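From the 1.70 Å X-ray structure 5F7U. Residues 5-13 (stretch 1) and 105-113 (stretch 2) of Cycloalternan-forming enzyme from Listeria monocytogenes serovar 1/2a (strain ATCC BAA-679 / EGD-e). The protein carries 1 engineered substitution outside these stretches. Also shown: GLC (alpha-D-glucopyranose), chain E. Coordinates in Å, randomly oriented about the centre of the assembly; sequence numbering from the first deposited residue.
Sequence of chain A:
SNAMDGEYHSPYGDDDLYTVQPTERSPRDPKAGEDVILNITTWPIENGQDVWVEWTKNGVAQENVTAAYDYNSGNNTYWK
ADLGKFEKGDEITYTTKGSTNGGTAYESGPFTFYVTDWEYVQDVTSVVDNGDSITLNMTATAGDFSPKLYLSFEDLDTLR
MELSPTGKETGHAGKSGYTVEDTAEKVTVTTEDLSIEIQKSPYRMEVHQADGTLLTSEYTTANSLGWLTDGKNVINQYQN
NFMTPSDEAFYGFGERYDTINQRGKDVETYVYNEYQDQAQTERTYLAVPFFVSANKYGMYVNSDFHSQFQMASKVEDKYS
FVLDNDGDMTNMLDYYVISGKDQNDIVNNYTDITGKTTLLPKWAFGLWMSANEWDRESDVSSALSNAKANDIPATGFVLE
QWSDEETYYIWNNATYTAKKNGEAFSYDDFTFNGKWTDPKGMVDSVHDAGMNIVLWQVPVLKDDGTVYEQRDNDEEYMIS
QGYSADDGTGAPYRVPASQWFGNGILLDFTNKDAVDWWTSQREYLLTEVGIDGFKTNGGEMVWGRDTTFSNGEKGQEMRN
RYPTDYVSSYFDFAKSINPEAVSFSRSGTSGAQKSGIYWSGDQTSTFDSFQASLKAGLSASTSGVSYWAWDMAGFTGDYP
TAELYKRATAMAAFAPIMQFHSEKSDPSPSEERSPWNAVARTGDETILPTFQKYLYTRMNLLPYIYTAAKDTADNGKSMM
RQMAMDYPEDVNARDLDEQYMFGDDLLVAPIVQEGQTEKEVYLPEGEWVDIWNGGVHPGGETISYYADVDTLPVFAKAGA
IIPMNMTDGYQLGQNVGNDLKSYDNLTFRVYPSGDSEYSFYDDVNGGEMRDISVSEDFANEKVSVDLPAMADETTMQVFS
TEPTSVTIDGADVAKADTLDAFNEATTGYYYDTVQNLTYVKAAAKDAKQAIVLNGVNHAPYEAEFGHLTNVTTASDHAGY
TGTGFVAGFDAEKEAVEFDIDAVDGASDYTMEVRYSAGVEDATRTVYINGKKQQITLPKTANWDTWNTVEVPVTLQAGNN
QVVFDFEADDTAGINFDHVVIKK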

# COMPACT_ATOMS: atom_id res chain seq x y z
N ASP A 5 28.54 -18.10 -40.41
CA ASP A 5 28.59 -19.25 -39.50
C ASP A 5 27.33 -19.42 -38.63
O ASP A 5 27.31 -20.24 -37.72
CB ASP A 5 29.90 -19.31 -38.68
CG ASP A 5 30.20 -18.03 -37.95
OD1 ASP A 5 29.78 -17.92 -36.78
OD2 ASP A 5 30.87 -17.13 -38.53
N GLY A 6 26.27 -18.69 -38.93
CA GLY A 6 24.98 -19.04 -38.34
C GLY A 6 23.75 -18.33 -38.84
O GLY A 6 23.84 -17.42 -39.67
N GLU A 7 22.61 -18.80 -38.35
CA GLU A 7 21.29 -18.24 -38.61
C GLU A 7 20.52 -18.34 -37.30
O GLU A 7 20.73 -19.28 -36.54
CB GLU A 7 20.60 -19.05 -39.72
CG GLU A 7 19.14 -18.66 -40.05
CD GLU A 7 18.11 -19.19 -39.04
OE1 GLU A 7 18.42 -20.13 -38.25
OE2 GLU A 7 16.99 -18.64 -39.00
N TYR A 8 19.59 -17.41 -37.07
CA TYR A 8 18.75 -17.46 -35.89
C TYR A 8 17.40 -16.75 -36.05
O TYR A 8 17.35 -15.62 -36.52
CB TYR A 8 19.53 -16.91 -34.70
CG TYR A 8 18.80 -16.93 -33.39
CD1 TYR A 8 18.82 -18.07 -32.58
CD2 TYR A 8 18.09 -15.80 -32.94
CE1 TYR A 8 18.15 -18.08 -31.36
CE2 TYR A 8 17.43 -15.81 -31.72
CZ TYR A 8 17.47 -16.94 -30.93
OH TYR A 8 16.80 -16.95 -29.72
N HIS A 9 16.34 -17.44 -35.65
CA HIS A 9 15.01 -16.86 -35.49
C HIS A 9 14.40 -17.54 -34.27
O HIS A 9 14.62 -18.73 -34.06
CB HIS A 9 14.15 -17.08 -36.76
CG HIS A 9 12.68 -16.84 -36.55
ND1 HIS A 9 12.12 -15.58 -36.56
CD2 HIS A 9 11.66 -17.70 -36.31
CE1 HIS A 9 10.82 -15.67 -36.34
NE2 HIS A 9 10.52 -16.95 -36.17
N SER A 10 13.68 -16.76 -33.46
CA SER A 10 13.00 -17.32 -32.29
C SER A 10 11.73 -16.48 -32.13
O SER A 10 11.83 -15.31 -31.77
CB SER A 10 13.88 -17.24 -31.05
OG SER A 10 13.34 -18.05 -30.01
N PRO A 11 10.55 -17.07 -32.40
CA PRO A 11 9.36 -16.25 -32.66
C PRO A 11 8.91 -15.34 -31.52
O PRO A 11 8.39 -14.26 -31.78
CB PRO A 11 8.27 -17.29 -32.96
CG PRO A 11 8.78 -18.58 -32.42
CD PRO A 11 10.28 -18.50 -32.61
N TYR A 12 9.11 -15.77 -30.28
CA TYR A 12 8.67 -14.95 -29.14
C TYR A 12 9.76 -14.11 -28.49
O TYR A 12 9.44 -13.31 -27.61
CB TYR A 12 7.97 -15.81 -28.09
CG TYR A 12 6.88 -16.68 -28.67
CD1 TYR A 12 5.65 -16.13 -29.12
CD2 TYR A 12 7.06 -18.06 -28.76
CE1 TYR A 12 4.65 -16.95 -29.65
CE2 TYR A 12 6.07 -18.88 -29.28
CZ TYR A 12 4.88 -18.33 -29.72
OH TYR A 12 3.93 -19.20 -30.22
N GLY A 13 11.03 -14.31 -28.89
CA GLY A 13 12.16 -13.63 -28.23
C GLY A 13 12.18 -13.98 -26.75
O GLY A 13 12.05 -15.15 -26.39
N ALA A 105 23.30 -25.30 -44.89
CA ALA A 105 22.21 -24.46 -44.39
C ALA A 105 22.16 -24.49 -42.88
O ALA A 105 22.28 -25.56 -42.27
CB ALA A 105 20.87 -24.85 -45.00
N TYR A 106 22.01 -23.32 -42.26
CA TYR A 106 21.74 -23.23 -40.83
C TYR A 106 20.26 -22.94 -40.70
O TYR A 106 19.71 -22.19 -41.52
CB TYR A 106 22.56 -22.11 -40.20
CG TYR A 106 24.04 -22.32 -40.34
CD1 TYR A 106 24.74 -23.09 -39.41
CD2 TYR A 106 24.74 -21.76 -41.41
CE1 TYR A 106 26.10 -23.31 -39.55
CE2 TYR A 106 26.12 -21.98 -41.55
CZ TYR A 106 26.78 -22.75 -40.61
OH TYR A 106 28.14 -22.98 -40.72
N GLU A 107 19.62 -23.51 -39.68
CA GLU A 107 18.17 -23.38 -39.55
C GLU A 107 17.68 -23.16 -38.12
O GLU A 107 18.39 -23.45 -37.16
CB GLU A 107 17.44 -24.60 -40.17
CG GLU A 107 17.82 -25.94 -39.56
CD GLU A 107 16.95 -27.07 -40.09
OE1 GLU A 107 16.14 -27.62 -39.31
OE2 GLU A 107 17.05 -27.38 -41.30
N SER A 108 16.48 -22.61 -38.01
CA SER A 108 15.77 -22.52 -36.75
C SER A 108 14.38 -23.10 -36.92
O SER A 108 13.73 -22.90 -37.95
CB SER A 108 15.66 -21.08 -36.27
OG SER A 108 16.95 -20.51 -36.06
N GLY A 109 13.93 -23.82 -35.91
CA GLY A 109 12.59 -24.42 -35.92
C GLY A 109 12.62 -25.93 -35.90
O GLY A 109 13.68 -26.51 -35.63
N PRO A 110 11.49 -26.58 -36.21
CA PRO A 110 10.25 -25.94 -36.67
C PRO A 110 9.48 -25.19 -35.57
O PRO A 110 9.64 -25.50 -34.40
CB PRO A 110 9.40 -27.12 -37.15
CG PRO A 110 9.89 -28.27 -36.34
CD PRO A 110 11.37 -28.06 -36.20
N PHE A 111 8.68 -24.21 -35.99
CA PHE A 111 7.79 -23.46 -35.10
C PHE A 111 6.36 -23.55 -35.62
O PHE A 111 6.12 -23.47 -36.83
CB PHE A 111 8.22 -21.99 -35.01
CG PHE A 111 9.66 -21.80 -34.62
CD1 PHE A 111 10.09 -22.03 -33.30
CD2 PHE A 111 10.59 -21.37 -35.57
CE1 PHE A 111 11.43 -21.82 -32.95
CE2 PHE A 111 11.93 -21.16 -35.22
CZ PHE A 111 12.34 -21.38 -33.91
N THR A 112 5.41 -23.74 -34.71
CA THR A 112 4.01 -23.84 -35.12
C THR A 112 3.22 -22.71 -34.50
O THR A 112 3.47 -22.35 -33.35
CB THR A 112 3.41 -25.23 -34.74
OG1 THR A 112 4.10 -26.26 -35.45
CG2 THR A 112 1.88 -25.33 -35.04
N PHE A 113 2.29 -22.13 -35.27
CA PHE A 113 1.26 -21.27 -34.67
C PHE A 113 -0.11 -21.61 -35.22
O PHE A 113 -0.23 -22.14 -36.34
CB PHE A 113 1.58 -19.75 -34.79
CG PHE A 113 1.66 -19.21 -36.22
CD1 PHE A 113 0.52 -18.74 -36.88
CD2 PHE A 113 2.89 -19.12 -36.87
CE1 PHE A 113 0.61 -18.20 -38.17
CE2 PHE A 113 3.00 -18.58 -38.15
CZ PHE A 113 1.86 -18.12 -38.81
C1 GLC E . 22.73 -15.35 -32.12
C2 GLC E . 21.58 -14.44 -31.66
C3 GLC E . 21.38 -14.61 -30.15
C4 GLC E . 21.10 -16.07 -29.80
C5 GLC E . 22.19 -17.00 -30.36
C6 GLC E . 21.82 -18.47 -30.21
O2 GLC E . 21.88 -13.08 -32.01
O3 GLC E . 20.32 -13.78 -29.67
O4 GLC E . 21.00 -16.20 -28.37
O5 GLC E . 22.46 -16.73 -31.76
O6 GLC E . 23.02 -19.26 -30.13
O HOH W 1 20.77 -22.16 -36.68
O HOH W 2 5.60 -20.72 -32.70

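Two segments about a hundred residues apart in sequence run side by side, strand 6-8 and strand 106-113 pointing nearly the same way (19° between their directions), yet no direct backbone-to-backbone hydrogen bond joins them. The polar link is instead made by side chains and water, with Ser108 at its centre. The Ser108 hydroxyl, on a CB directed toward stretch 1, works in both senses: OG donates to Glu7 OE1 at 2.7 Å and accepts from the backbone His9 N at 3.2 Å, with an N-H...O angle of 151°. One hydroxyl thus satisfies a buried carboxylate oxygen and an amide of the neighbouring segment. Glu7 reaches it with chi1 in t and chi2 in m, which lays the carboxylate along stretch 2. Its OE1 also lies 3.2 Å from Ser108 N, but the angle is too poor for a hydrogen bond; the other oxygen, OE2, is satisfied elsewhere in the structure.

Water 1 bridges the two backbones, donating to Glu7 O at 2.9 Å and to Glu107 O at 2.7 Å, although more acceptors surround it than it has protons once atoms elsewhere are counted. Farther along, water 2 donates to Thr112 O at 2.8 Å and makes a weak hydrogen bond of 3.4 Å with Tyr12 OH, extending the link to the turn. Thr112 OG1 finds its partner elsewhere, as do both ring nitrogens of His9, ND1 and NE2. The His9 ring meets stretch 2 through carbon: His9 CD2 comes within 3.6 Å of Phe111 CE2, and the edge of the imidazole is directed at the phenyl face in an offset edge-to-face pair, centroids 5.5 Å apart and planes at 74°.

Phe111 also receives Pro11, whose CD sits over the ring face, 3.6 Å from the centroid and 14° off the normal, a well-centred CH-pi contact. Pro11 begins the central pair of a type I turn, closed by a hydrogen bond from Gly13 N to Ser10 O at 3.2 Å. At the other end, Tyr106 offers its ring to the backbone of stretch 1: Gly6 CA lies over the face, 4.1 Å from the centroid and 17° off the normal. Beside it, Glu7 CB packs 3.7 Å from Tyr106 CB. Tyr8, its CA-to-CB bond directed away from stretch 2, instead presents a ring face to the bound glucose, with Tyr8 CD1 3.8 Å from GLC C6.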